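Local atomic coordinates of putative tagatose-6-phosphate ketose/aldose isomerase (Escherichia coli, PDB entry 3C3J), a protein that is of unproven function but carries two SIS domains, each built round a five-stranded parallel beta sheet with helices packed against it. Residues Ser242-Lys245 with Val246-Leu249; Lys269-Asp273 with Asp274-Val278; Ala65-Gly68 with Asp69-Pro73; Phe349-Met352 with Gln353-Met357; Gly233-Gln236 with Gly237-Arg240. One frame throughout, in Å; residues are numbered along the deposited sequence.

Contact 1 (Ser242-Lys245 with Val246-Leu249); sequences SALK and VLEL
Lys245 NZ is gripped from several sides: it forms a weak salt bridge to Glu248 OE1 at 3.5 Å, donates to water 1 at 2.9 Å, and makes a second salt bridge to Glu241 one turn earlier. Water 1 donates a hydrogen bond to Glu248 OE1 at 3.2 Å, closing a small triangle on the surface of helix 235-249, the helix of the beta-alpha-beta unit that follows strand 226-231. The lysine does not reach out straight. Its chain folds at chi2 (-69°) and again at chi4, which swings NZ along the helix toward the carboxylate three residues on. Glu248 stays extended beyond CG and also lies across Leu244, whose CG is 3.9 Å from Glu248 OE2, so the carboxylate has an apolar flank beside its charged one. The backbone underneath is regular, with Glu248 N bonded to Leu244 O at 2.8 Å. All eight residues are buried: Leu244 reaches Phe66, Ser242 and Leu249 lie against helix 335-356, and Leu247 packs on Pro268 of the second subunit. Along the flank that Leu247 shares with Leu244, the touch is light, with Leu244 CD1 and Leu247 CD2 4.3 Å apart.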
# COMPACT_ATOMS: atom_id res chain seq x y z
N SER A 242 7.62 9.99 -3.55
CA SER A 242 7.68 11.43 -3.34
C SER A 242 7.51 11.78 -1.88
O SER A 242 8.26 12.59 -1.34
CB SER A 242 6.62 12.13 -4.19
OG SER A 242 6.86 11.94 -5.57
N ALA A 243 6.54 11.16 -1.23
CA ALA A 243 6.31 11.39 0.20
C ALA A 243 7.53 10.93 1.00
O ALA A 243 7.98 11.64 1.88
CB ALA A 243 5.02 10.70 0.66
N LEU A 244 8.07 9.74 0.70
CA LEU A 244 9.19 9.23 1.48
C LEU A 244 10.43 10.14 1.34
O LEU A 244 11.16 10.36 2.32
CB LEU A 244 9.54 7.80 1.06
CG LEU A 244 10.64 7.17 1.91
CD1 LEU A 244 10.28 7.21 3.40
CD2 LEU A 244 10.93 5.76 1.40
N LYS A 245 10.68 10.67 0.15
CA LYS A 245 11.81 11.58 -0.06
C LYS A 245 11.74 12.80 0.87
O LYS A 245 12.75 13.15 1.49
CB LYS A 245 11.90 12.06 -1.51
CG LYS A 245 12.57 11.10 -2.44
CD LYS A 245 14.02 11.02 -2.11
CE LYS A 245 14.62 9.77 -2.66
NZ LYS A 245 14.08 8.48 -2.12
N VAL A 246 10.57 13.42 0.96
CA VAL A 246 10.33 14.57 1.86
C VAL A 246 10.61 14.22 3.29
O VAL A 246 11.24 14.96 4.04
CB VAL A 246 8.82 14.97 1.86
CG1 VAL A 246 8.46 15.85 3.11
CG2 VAL A 246 8.47 15.62 0.59
N LEU A 247 10.09 13.07 3.67
CA LEU A 247 10.20 12.61 5.02
C LEU A 247 11.68 12.36 5.35
O LEU A 247 12.17 12.87 6.35
CB LEU A 247 9.37 11.36 5.19
CG LEU A 247 8.99 11.00 6.59
CD1 LEU A 247 7.95 11.96 7.19
CD2 LEU A 247 8.46 9.54 6.51
N GLU A 248 12.37 11.63 4.49
CA GLU A 248 13.79 11.31 4.68
C GLU A 248 14.64 12.57 4.78
O GLU A 248 15.40 12.77 5.74
CB GLU A 248 14.31 10.50 3.50
CG GLU A 248 13.88 9.10 3.50
CD GLU A 248 14.41 8.33 2.33
OE1 GLU A 248 14.69 8.92 1.25
OE2 GLU A 248 14.52 7.11 2.48
N LEU A 249 14.54 13.41 3.76
CA LEU A 249 15.48 14.52 3.61
C LEU A 249 15.22 15.64 4.64
O LEU A 249 16.15 16.41 4.97
CB LEU A 249 15.49 15.03 2.17
CG LEU A 249 16.05 14.03 1.15
CD1 LEU A 249 16.06 14.63 -0.23
CD2 LEU A 249 17.46 13.52 1.52
O HOH W 1 15.43 6.44 -0.65

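Contact 2 (Lys269-Asp273 with Asp274-Val278); sequences KSLVD and DETLV
Asp273 OD1 holds the tight half of this turn together. It accepts from Glu275 N at 2.8 Å and from the hydroxyl OG1 of Thr276 at 2.7 Å. The two donors come from opposite faces of the carboxylate plane, Glu275 N 44° out of it and Thr276 OG1 65° out, so the group is pinched between them and its rotation is largely fixed. The position of CG between the backbone N and the carbonyl carbon, chi1 64°, folds the acid back over its own turn. Below, Thr276 N closes the beta turn on Asp273 O at 3.1 Å. Further in, Val272 CG2 meets Val278 CG2 at 4.2 Å, the two side chains crossing at about a right angle, and Val278 also rests on Leu299 of helix 288-302.

The other half is looser and wetter. Asp274, at the apex, is exposed. The second oxygen, Asp273 OD2, faces Glu275 OE1 across 4.5 Å, and water 2 sits between them, donating to Asp273 OD2 at 2.6 Å and to Glu275 OE1 at 2.9 Å; this probably eases the repulsion of two like charges. Positive side chains stand close by: Lys225 forms a salt bridge with Glu275, and Arg226 bonds to Leu271 O. Just upstream, Ser270 and Leu271 pack on the second subunit. The whole is an Asx turn set within a type I beta turn, leading the chain into strand 276-281 at the middle of the second SIS domain's parallel sheet.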
# COMPACT_ATOMS: atom_id res chain seq x y z
N LYS A 269 -8.65 12.38 3.63
CA LYS A 269 -8.83 13.80 3.36
C LYS A 269 -8.88 14.64 4.65
O LYS A 269 -8.55 15.82 4.65
CB LYS A 269 -10.12 13.98 2.58
CG LYS A 269 -10.22 15.29 1.90
CD LYS A 269 -11.61 15.44 1.28
CE LYS A 269 -11.86 16.90 0.94
NZ LYS A 269 -13.25 17.17 0.48
N SER A 270 -9.26 14.00 5.74
CA SER A 270 -9.31 14.65 7.04
C SER A 270 -7.95 15.19 7.46
O SER A 270 -7.87 16.09 8.27
CB SER A 270 -9.83 13.70 8.11
OG SER A 270 -8.99 12.58 8.18
N LEU A 271 -6.88 14.64 6.90
CA LEU A 271 -5.57 15.18 7.20
C LEU A 271 -5.32 16.59 6.61
O LEU A 271 -4.42 17.30 7.06
CB LEU A 271 -4.48 14.16 6.85
CG LEU A 271 -4.02 14.06 5.42
CD1 LEU A 271 -2.99 15.13 5.18
CD2 LEU A 271 -3.46 12.63 5.13
N VAL A 272 -6.09 17.01 5.62
CA VAL A 272 -5.87 18.31 5.01
C VAL A 272 -6.22 19.45 5.99
O VAL A 272 -7.35 19.58 6.44
CB VAL A 272 -6.65 18.48 3.70
CG1 VAL A 272 -6.41 19.87 3.11
CG2 VAL A 272 -6.25 17.41 2.68
N ASP A 273 -5.22 20.24 6.34
CA ASP A 273 -5.44 21.43 7.17
C ASP A 273 -4.78 22.63 6.50
O ASP A 273 -4.25 22.53 5.38
CB ASP A 273 -4.93 21.20 8.61
CG ASP A 273 -3.41 20.98 8.71
OD1 ASP A 273 -2.63 21.41 7.84
OD2 ASP A 273 -2.98 20.38 9.71
N ASP A 274 -4.82 23.79 7.18
CA ASP A 274 -4.30 25.02 6.58
C ASP A 274 -2.77 25.15 6.62
O ASP A 274 -2.23 26.19 6.27
CB ASP A 274 -5.00 26.27 7.16
CG ASP A 274 -4.67 26.52 8.63
OD1 ASP A 274 -3.80 25.83 9.20
OD2 ASP A 274 -5.31 27.44 9.22
N GLU A 275 -2.09 24.09 7.06
CA GLU A 275 -0.64 23.98 6.95
C GLU A 275 -0.23 22.80 6.04
O GLU A 275 0.90 22.34 6.12
CB GLU A 275 -0.05 23.77 8.32
CG GLU A 275 -0.30 24.93 9.27
CD GLU A 275 0.22 24.62 10.65
OE1 GLU A 275 -0.19 23.59 11.25
OE2 GLU A 275 1.08 25.37 11.13
N THR A 276 -1.15 22.35 5.20
CA THR A 276 -0.94 21.21 4.30
C THR A 276 -0.79 21.65 2.86
O THR A 276 -1.62 22.40 2.35
CB THR A 276 -2.12 20.20 4.36
OG1 THR A 276 -2.32 19.74 5.70
CG2 THR A 276 -1.88 19.01 3.42
N LEU A 277 0.27 21.15 2.22
CA LEU A 277 0.46 21.20 0.77
C LEU A 277 -0.04 19.89 0.18
O LEU A 277 0.38 18.83 0.62
CB LEU A 277 1.95 21.31 0.42
CG LEU A 277 2.40 21.13 -1.04
CD1 LEU A 277 1.78 22.15 -1.99
CD2 LEU A 277 3.92 21.21 -1.13
N VAL A 278 -0.88 19.99 -0.83
CA VAL A 278 -1.35 18.83 -1.58
C VAL A 278 -0.83 18.94 -3.00
O VAL A 278 -1.05 19.96 -3.68
CB VAL A 278 -2.89 18.74 -1.61
CG1 VAL A 278 -3.35 17.55 -2.48
CG2 VAL A 278 -3.47 18.66 -0.16
O HOH W 2 -0.65 20.75 10.74

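Contact 3 (Ala65-Gly68 with Asp69-Pro73); sequences AFIG and DIIAP
Phe66 and Asp69 meet because both carry CG beside the backbone N, anti to the carbonyl carbon (chi1 -51° and -68°), which brings the ring edge and the carboxylate together along one side of helix 63-79. Asp69 OD2 reaches the ring at its edge, near the ring plane, 3.6 Å from Phe66 CD1, and the two planes are only 27° apart. Water 3 lies 3.0 Å from the other oxygen, Asp69 OD1, and 2.8 Å from Ala65 O, between the side chain and the backbone.

On another side of the helix Ile67 and Ile71 run alongside, pointing the same way, with Ile67 CG2 3.8 Å from Ile71 CD1, and both isoleucines face helix 174-187. Gly68 O receives Ala72 N at 2.9 Å while Ala72 CB presses on the same oxygen at 3.1 Å. Pro73 has no N-H to offer the preceding turn, and the helix kinks there. The helix belongs to the first SIS domain's beta-alpha-beta unit, between strands 55-59 and 82-85. Asp69 OD2 also forms a salt bridge with Arg240 of helix 235-249, so one carboxylate oxygen is set against both the weakly positive hydrogens of a ring edge and a guanidinium, an electrostatic link between the two SIS domains.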
# COMPACT_ATOMS: atom_id res chain seq x y z
N ALA A 65 11.08 -0.78 -3.32
CA ALA A 65 9.77 -1.46 -3.34
C ALA A 65 8.78 -0.71 -4.20
O ALA A 65 7.87 -1.31 -4.78
CB ALA A 65 9.21 -1.60 -1.92
N PHE A 66 8.93 0.61 -4.29
CA PHE A 66 7.92 1.42 -4.99
C PHE A 66 8.02 1.29 -6.51
O PHE A 66 7.06 1.61 -7.21
CB PHE A 66 8.00 2.90 -4.54
CG PHE A 66 8.00 3.07 -3.05
CD1 PHE A 66 7.29 2.19 -2.22
CD2 PHE A 66 8.69 4.12 -2.46
CE1 PHE A 66 7.32 2.35 -0.82
CE2 PHE A 66 8.71 4.28 -1.08
CZ PHE A 66 8.02 3.40 -0.26
N ILE A 67 9.13 0.77 -7.02
CA ILE A 67 9.24 0.50 -8.45
C ILE A 67 8.10 -0.41 -8.90
O ILE A 67 7.35 -0.07 -9.79
CB ILE A 67 10.62 -0.11 -8.85
CG1 ILE A 67 11.74 0.87 -8.49
CG2 ILE A 67 10.65 -0.51 -10.39
CD1 ILE A 67 13.12 0.31 -8.61
N GLY A 68 7.97 -1.57 -8.26
CA GLY A 68 6.91 -2.51 -8.57
C GLY A 68 5.54 -1.90 -8.36
O GLY A 68 4.63 -2.20 -9.10
N ASP A 69 5.39 -1.07 -7.34
CA ASP A 69 4.13 -0.34 -7.11
C ASP A 69 3.73 0.52 -8.31
O ASP A 69 2.55 0.57 -8.68
CB ASP A 69 4.19 0.51 -5.86
CG ASP A 69 4.25 -0.32 -4.57
OD1 ASP A 69 3.98 -1.54 -4.61
OD2 ASP A 69 4.58 0.24 -3.50
N ILE A 70 4.72 1.16 -8.93
CA ILE A 70 4.45 2.00 -10.11
C ILE A 70 4.19 1.15 -11.37
O ILE A 70 3.23 1.43 -12.10
CB ILE A 70 5.58 3.00 -10.35
CG1 ILE A 70 5.73 3.93 -9.13
CG2 ILE A 70 5.31 3.85 -11.61
CD1 ILE A 70 7.01 4.72 -9.11
N ILE A 71 4.99 0.11 -11.61
CA ILE A 71 5.01 -0.53 -12.93
C ILE A 71 4.41 -1.93 -13.03
O ILE A 71 4.15 -2.36 -14.15
CB ILE A 71 6.43 -0.54 -13.57
CG1 ILE A 71 7.39 -1.51 -12.86
CG2 ILE A 71 7.03 0.88 -13.65
CD1 ILE A 71 8.79 -1.58 -13.54
N ALA A 72 4.25 -2.68 -11.91
CA ALA A 72 3.79 -4.08 -12.00
C ALA A 72 2.39 -4.21 -12.65
O ALA A 72 2.20 -5.05 -13.55
CB ALA A 72 3.83 -4.75 -10.62
N PRO A 73 1.43 -3.37 -12.26
CA PRO A 73 0.11 -3.50 -12.89
C PRO A 73 0.14 -3.21 -14.38
O PRO A 73 -0.43 -3.97 -15.15
CB PRO A 73 -0.75 -2.48 -12.15
CG PRO A 73 -0.02 -2.26 -10.84
CD PRO A 73 1.41 -2.33 -11.21
O HOH W 3 6.26 -3.31 -3.63

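Contact 4 (Phe349-Met352 with Gln353-Met357); sequences FALM and QSLHM
The C-terminal turns of helix 335-356, the last helix of the second SIS domain, carry this contact, and a CH-pi interaction lies on one side of it. Gln353 CG sits over one face of the Phe349 ring, 3.6 Å from the ring centroid and 19° off the normal, shifted toward the rim. Two torsions bring it there: Phe349 holds CG anti to its backbone N (chi1 179°), laying the ring along the helix, while Gln353 keeps CG beside its own backbone N (chi1 -70°), which sets the methylene over the ring. Phe349 is wedged further in by Phe219 and by Ile227 and Tyr229 of strand 226-231.

A second apolar strip runs up the helix through Leu351 and Leu355, whose CD1 atoms are 4.2 Å apart; Leu351 also leans on helix 15-21 near the N terminus. The selenomethionine Met352 curls at chi2 and chi3 to lie alongside Leu355, although the modelled ends approach too closely for their exact placement to be trusted. Ser354 OG bonds to Leu249 O of helix 235-249, linking the two helices. His356 is the last helical residue, stacked on Tyr221, before Met357 leaves helical geometry. His356 N bonds to Met352 O at 2.9 Å, and the same oxygen has His356 CB only 3.1 Å away.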
# COMPACT_ATOMS: atom_id res chain seq x y z
N PHE A 349 12.18 19.06 -5.03
CA PHE A 349 11.49 19.67 -3.87
C PHE A 349 12.06 19.23 -2.52
O PHE A 349 12.39 20.05 -1.65
CB PHE A 349 9.99 19.37 -3.92
CG PHE A 349 9.23 19.94 -2.77
CD1 PHE A 349 9.14 21.32 -2.61
CD2 PHE A 349 8.58 19.13 -1.86
CE1 PHE A 349 8.43 21.87 -1.55
CE2 PHE A 349 7.88 19.69 -0.81
CZ PHE A 349 7.80 21.07 -0.67
N ALA A 350 12.16 17.91 -2.32
CA ALA A 350 12.67 17.37 -1.08
C ALA A 350 14.10 17.84 -0.76
O ALA A 350 14.41 18.19 0.39
CB ALA A 350 12.57 15.81 -1.11
N LEU A 351 14.97 17.85 -1.77
CA LEU A 351 16.36 18.29 -1.60
C LEU A 351 16.40 19.74 -1.09
O LEU A 351 17.14 20.04 -0.14
CB LEU A 351 17.11 18.14 -2.92
CG LEU A 351 18.53 18.72 -3.01
CD1 LEU A 351 19.52 18.00 -2.08
CD2 LEU A 351 19.01 18.78 -4.44
N MSE A 352 15.60 20.62 -1.70
CA MSE A 352 15.59 22.05 -1.35
C MSE A 352 14.87 22.37 -0.04
O MSE A 352 15.27 23.30 0.68
CB MSE A 352 15.04 22.89 -2.51
CG MSE A 352 15.79 22.71 -3.82
SE MSE A 352 17.81 22.78 -3.70
CE MSE A 352 18.27 21.49 -2.34
N GLN A 353 13.85 21.60 0.30
CA GLN A 353 13.28 21.69 1.64
C GLN A 353 14.33 21.33 2.70
O GLN A 353 14.44 22.00 3.72
CB GLN A 353 12.07 20.76 1.78
CG GLN A 353 10.85 21.20 0.97
CD GLN A 353 10.28 22.52 1.45
OE1 GLN A 353 10.37 23.54 0.75
NE2 GLN A 353 9.72 22.52 2.64
N SER A 354 15.10 20.28 2.44
CA SER A 354 16.13 19.81 3.36
C SER A 354 17.18 20.89 3.57
O SER A 354 17.54 21.23 4.71
CB SER A 354 16.80 18.56 2.77
OG SER A 354 17.80 18.02 3.62
N LEU A 355 17.67 21.44 2.47
CA LEU A 355 18.69 22.47 2.54
C LEU A 355 18.16 23.74 3.20
O LEU A 355 18.85 24.34 4.04
CB LEU A 355 19.23 22.78 1.15
CG LEU A 355 20.15 21.69 0.62
CD1 LEU A 355 20.49 21.94 -0.83
CD2 LEU A 355 21.42 21.59 1.48
N HIS A 356 16.93 24.12 2.85
CA HIS A 356 16.29 25.33 3.40
C HIS A 356 16.17 25.28 4.92
O HIS A 356 16.28 26.31 5.59
CB HIS A 356 14.92 25.52 2.78
CG HIS A 356 14.23 26.77 3.22
ND1 HIS A 356 14.50 28.01 2.68
CD2 HIS A 356 13.27 26.97 4.16
CE1 HIS A 356 13.74 28.92 3.26
NE2 HIS A 356 12.99 28.31 4.17
N MSE A 357 15.94 24.10 5.47
CA MSE A 357 15.84 23.97 6.92
C MSE A 357 17.20 23.73 7.59
O MSE A 357 17.25 23.41 8.77
CB MSE A 357 14.88 22.85 7.27
CG MSE A 357 15.42 21.47 6.98
SE MSE A 357 14.26 20.07 7.70
CE MSE A 357 14.64 20.36 9.63

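Contact 5 (Gly233-Gln236 with Gly237-Arg240); sequences GGLQ and GAAR
Leu235 and Ala238 touch lightly at their ends, Leu235 CD2 4.5 Å from Ala238 CB, in the opening turn of helix 235-249. This is the strand-to-helix turn that opens the beta-alpha-beta unit 226-231, 235-249, 255-259: the chain leaves strand 226-231, passes Gly233, whose phi is positive, and starts to coil. Gln236 and Arg240, one turn apart, set out in related directions but spread from each other. Both have CG anti to the backbone N (chi1 -174° and -168°) and run on extended, Gln236 to lie against Tyr258 and Asp259, Arg240 to take its guanidinium across to helix 63-79 of the first SIS domain. Leu235 goes another way, onto Ala339 and Phe342 of helix 335-356.

Small residues fill the turn between these longer chains. Ala238 CB lies 3.4 Å from Leu235 O, and Ala239 CB lies 3.4 Å from Gln236 O while its methyl also meets Tyr258. The carbonyls are taken by regular turns: Ala239 N bonds to Leu235 O at 2.9 Å and Arg240 N to Gln236 O at 2.8 Å. The first loop is tighter, with Gly237 N reaching Gly234 O at 3.0 Å, from well above the carbonyl plane.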
# COMPACT_ATOMS: atom_id res chain seq x y z
N GLY A 233 -3.82 4.86 -9.67
CA GLY A 233 -3.23 3.63 -10.20
C GLY A 233 -1.79 3.52 -9.76
O GLY A 233 -1.47 3.80 -8.59
N GLY A 234 -0.90 3.20 -10.70
CA GLY A 234 0.53 3.13 -10.43
C GLY A 234 1.20 4.44 -10.03
O GLY A 234 2.25 4.42 -9.41
N LEU A 235 0.60 5.58 -10.38
CA LEU A 235 1.15 6.86 -9.92
C LEU A 235 1.03 7.05 -8.42
O LEU A 235 1.70 7.92 -7.86
CB LEU A 235 0.51 8.04 -10.63
CG LEU A 235 0.79 8.16 -12.13
CD1 LEU A 235 -0.05 9.31 -12.71
CD2 LEU A 235 2.30 8.35 -12.42
N GLN A 236 0.20 6.25 -7.76
CA GLN A 236 0.20 6.24 -6.31
C GLN A 236 1.60 5.81 -5.79
O GLN A 236 2.08 6.34 -4.77
CB GLN A 236 -0.92 5.37 -5.71
CG GLN A 236 -0.93 5.53 -4.20
CD GLN A 236 -2.00 4.78 -3.45
OE1 GLN A 236 -2.88 4.08 -4.03
NE2 GLN A 236 -1.92 4.89 -2.12
N GLY A 237 2.25 4.87 -6.48
CA GLY A 237 3.62 4.50 -6.13
C GLY A 237 4.61 5.65 -6.26
O GLY A 237 5.53 5.79 -5.46
N ALA A 238 4.43 6.48 -7.29
CA ALA A 238 5.22 7.70 -7.46
C ALA A 238 4.96 8.69 -6.31
O ALA A 238 5.90 9.31 -5.76
CB ALA A 238 4.93 8.35 -8.82
N ALA A 239 3.68 8.82 -5.95
CA ALA A 239 3.30 9.63 -4.78
C ALA A 239 3.94 9.13 -3.50
O ALA A 239 4.42 9.93 -2.70
CB ALA A 239 1.78 9.72 -4.64
N ARG A 240 4.00 7.81 -3.34
CA ARG A 240 4.61 7.19 -2.16
C ARG A 240 6.10 7.46 -2.07
O ARG A 240 6.61 7.83 -1.00
CB ARG A 240 4.34 5.69 -2.17
CG ARG A 240 4.68 5.00 -0.87
CD ARG A 240 4.17 3.53 -0.98
NE ARG A 240 4.28 2.81 0.28
CZ ARG A 240 3.89 1.54 0.43
NH1 ARG A 240 3.41 0.84 -0.60
NH2 ARG A 240 4.03 0.96 1.59

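All five contacts are local, each closing a helical or beta turn, so along the chain they run in series and none nests in or crosses another. Contact 3 comes first, on the first SIS domain; contacts 5, 1, 2 and 4 follow on the second. Contacts 5 and 1 adjoin on helix 235-249, and that helix meets contact 3 at both: Ile70 CG1 touches Ala238 N at 3.4 Å, and contact 1 touches contact 3 through packing, joining the domains. Contact 4 lies against contact 1, Ala350 packing on Lys245, and reaches contact 2 through Phe349 on Leu277. Contacts 1 and 2, with centres about 17 Å apart, both face the second subunit.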